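Aac(6')-ib (Escherichia coli, PDB 2BUE) probably transfers the acetyl group of acetyl-CoA to the 6'-amino group of aminoglycosides such as kanamycin B, giving antibiotic resistance. Local coordinates at residues S25-R29 with K134-L139. The protein carries 2 engineered substitutions. Sequence-based numbering, arbitrary orientation.
Sequences SVTLR and KLVRAL
Edge strand 26-30 of the GNAT sheet packs on helix 131-144, which follows the glycine-rich CoA-binding loop, through Val26 and Leu28 on one side and Lys134, Leu135, Ala138 and Leu139 on the other. The axes of strand 26-29 and helix 134-139 approach to 7.7 Å at a crossing angle of -51°. The two methyls of Val26 meet neighbouring residues of the helix. CG1, set anti to the backbone N (chi1 175°), lies over the backbone of Leu135, 3.9 Å from its CA. Val26 CG2 lies 3.8 Å from Lys134 CB, at the base of that side chain. One turn on, the Ala138 methyl meets main chain instead, its CB 3.6 Å from Val26 O. Leu28 uses a single branch: its CD1 sits 3.6 Å from Leu139 CA and touches Leu139 CD1 at 3.8 Å. This apolar packing is extended along the same helix by Leu131 against Val26 and Leu142 against Leu28, while Leu135 also rests on Gln119 and Leu121 of the cofactor-binding strand 114-121. The contact thus lays helix 131-144, whose start carries the CoA-binding residues Gly132 and Thr133, against the mixed sheet, as in the GNAT fold.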
loop_
_atom_site.group_PDB
_atom_site.type_symbol
_atom_site.label_atom_id
_atom_site.label_comp_id
_atom_site.label_asym_id
_atom_site.label_seq_id
_atom_site.Cartn_x
_atom_site.Cartn_y
_atom_site.Cartn_z
ATOM N N SER A 25 18.887 -2.138 0.725
ATOM C CA SER A 25 17.871 -1.276 1.307
ATOM C C SER A 25 16.764 -0.956 0.308
ATOM O O SER A 25 17.040 -0.511 -0.807
ATOM C CB SER A 25 18.520 0.027 1.770
ATOM O OG SER A 25 17.644 0.759 2.614
ATOM N N VAL A 26 15.516 -1.144 0.726
ATOM C CA VAL A 26 14.379 -0.705 -0.093
ATOM C C VAL A 26 13.987 0.731 0.255
ATOM O O VAL A 26 13.716 1.044 1.413
ATOM C CB VAL A 26 13.150 -1.632 0.059
ATOM C CG1 VAL A 26 11.944 -1.064 -0.729
ATOM C CG2 VAL A 26 13.482 -3.044 -0.387
ATOM N N THR A 27 13.952 1.598 -0.756
ATOM C CA THR A 27 13.562 2.987 -0.559
ATOM C C THR A 27 12.327 3.346 -1.392
ATOM O O THR A 27 11.891 2.560 -2.240
ATOM C CB THR A 27 14.713 3.975 -0.863
ATOM O OG1 THR A 27 15.148 3.823 -2.211
ATOM C CG2 THR A 27 15.899 3.719 0.104
ATOM N N LEU A 28 11.768 4.512 -1.106
ATOM C CA LEU A 28 10.584 4.988 -1.823
ATOM C C LEU A 28 10.819 6.338 -2.424
ATOM O O LEU A 28 11.383 7.234 -1.768
ATOM C CB LEU A 28 9.391 5.088 -0.887
ATOM C CG LEU A 28 9.012 3.775 -0.199
ATOM C CD1 LEU A 28 8.296 4.091 1.096
ATOM C CD2 LEU A 28 8.177 2.871 -1.110
ATOM N N ARG A 29 10.363 6.494 -3.661
ATOM C CA ARG A 29 10.309 7.797 -4.298
ATOM C C ARG A 29 8.898 8.033 -4.773
ATOM O O ARG A 29 8.164 7.069 -5.011
ATOM C CB ARG A 29 11.272 7.843 -5.499
ATOM C CG ARG A 29 10.935 6.876 -6.640
ATOM C CD ARG A 29 11.878 7.110 -7.832
ATOM N NE ARG A 29 11.656 6.187 -8.945
ATOM C CZ ARG A 29 10.673 6.303 -9.840
ATOM N NH1 ARG A 29 9.767 7.299 -9.754
ATOM N NH2 ARG A 29 10.603 5.406 -10.821
ATOM N N LYS A 134 10.320 -5.471 3.872
ATOM C CA LYS A 134 11.182 -4.272 3.803
ATOM C C LYS A 134 10.455 -3.041 3.244
ATOM O O LYS A 134 10.564 -1.941 3.784
ATOM C CB LYS A 134 12.419 -4.563 2.955
ATOM C CG LYS A 134 13.407 -5.416 3.677
ATOM C CD LYS A 134 14.511 -5.868 2.753
ATOM C CE LYS A 134 15.440 -6.819 3.480
ATOM N NZ LYS A 134 16.440 -6.039 4.260
ATOM N N LEU A 135 9.722 -3.255 2.151
ATOM C CA LEU A 135 8.962 -2.187 1.513
ATOM C C LEU A 135 7.933 -1.618 2.505
ATOM O O LEU A 135 7.864 -0.393 2.723
ATOM C CB LEU A 135 8.290 -2.721 0.238
ATOM C CG LEU A 135 7.578 -1.735 -0.689
ATOM C CD1 LEU A 135 7.271 -2.436 -2.006
ATOM C CD2 LEU A 135 6.281 -1.191 -0.049
ATOM N N VAL A 136 7.145 -2.500 3.128
ATOM C CA VAL A 136 6.138 -2.058 4.091
ATOM C C VAL A 136 6.788 -1.305 5.268
ATOM O O VAL A 136 6.339 -0.213 5.622
ATOM C CB VAL A 136 5.222 -3.205 4.520
ATOM C CG1 VAL A 136 4.222 -2.719 5.572
ATOM C CG2 VAL A 136 4.464 -3.724 3.260
ATOM N N ARG A 137 7.878 -1.835 5.811
ATOM C CA ARG A 137 8.580 -1.141 6.901
ATOM C C ARG A 137 9.024 0.272 6.480
ATOM O O ARG A 137 8.891 1.232 7.240
ATOM C CB ARG A 137 9.761 -1.978 7.398
ATOM C CG ARG A 137 9.326 -3.228 8.151
ATOM C CD ARG A 137 10.516 -4.037 8.617
ATOM N NE ARG A 137 10.092 -5.183 9.409
ATOM C CZ ARG A 137 10.837 -6.260 9.637
ATOM N NH1 ARG A 137 12.062 -6.347 9.136
ATOM N NH2 ARG A 137 10.356 -7.257 10.355
ATOM N N ALA A 138 9.530 0.398 5.254
ATOM C CA ALA A 138 9.977 1.701 4.733
ATOM C C ALA A 138 8.812 2.686 4.590
ATOM O O ALA A 138 8.930 3.883 4.932
ATOM C CB ALA A 138 10.708 1.515 3.400
ATOM N N LEU A 139 7.673 2.168 4.131
ATOM C CA LEU A 139 6.475 2.989 3.993
ATOM C C LEU A 139 5.925 3.433 5.351
ATOM O O LEU A 139 5.539 4.581 5.517
ATOM C CB LEU A 139 5.418 2.227 3.186
ATOM C CG LEU A 139 4.235 3.088 2.723
ATOM C CD1 LEU A 139 4.625 4.469 2.149
ATOM C CD2 LEU A 139 3.392 2.341 1.702
#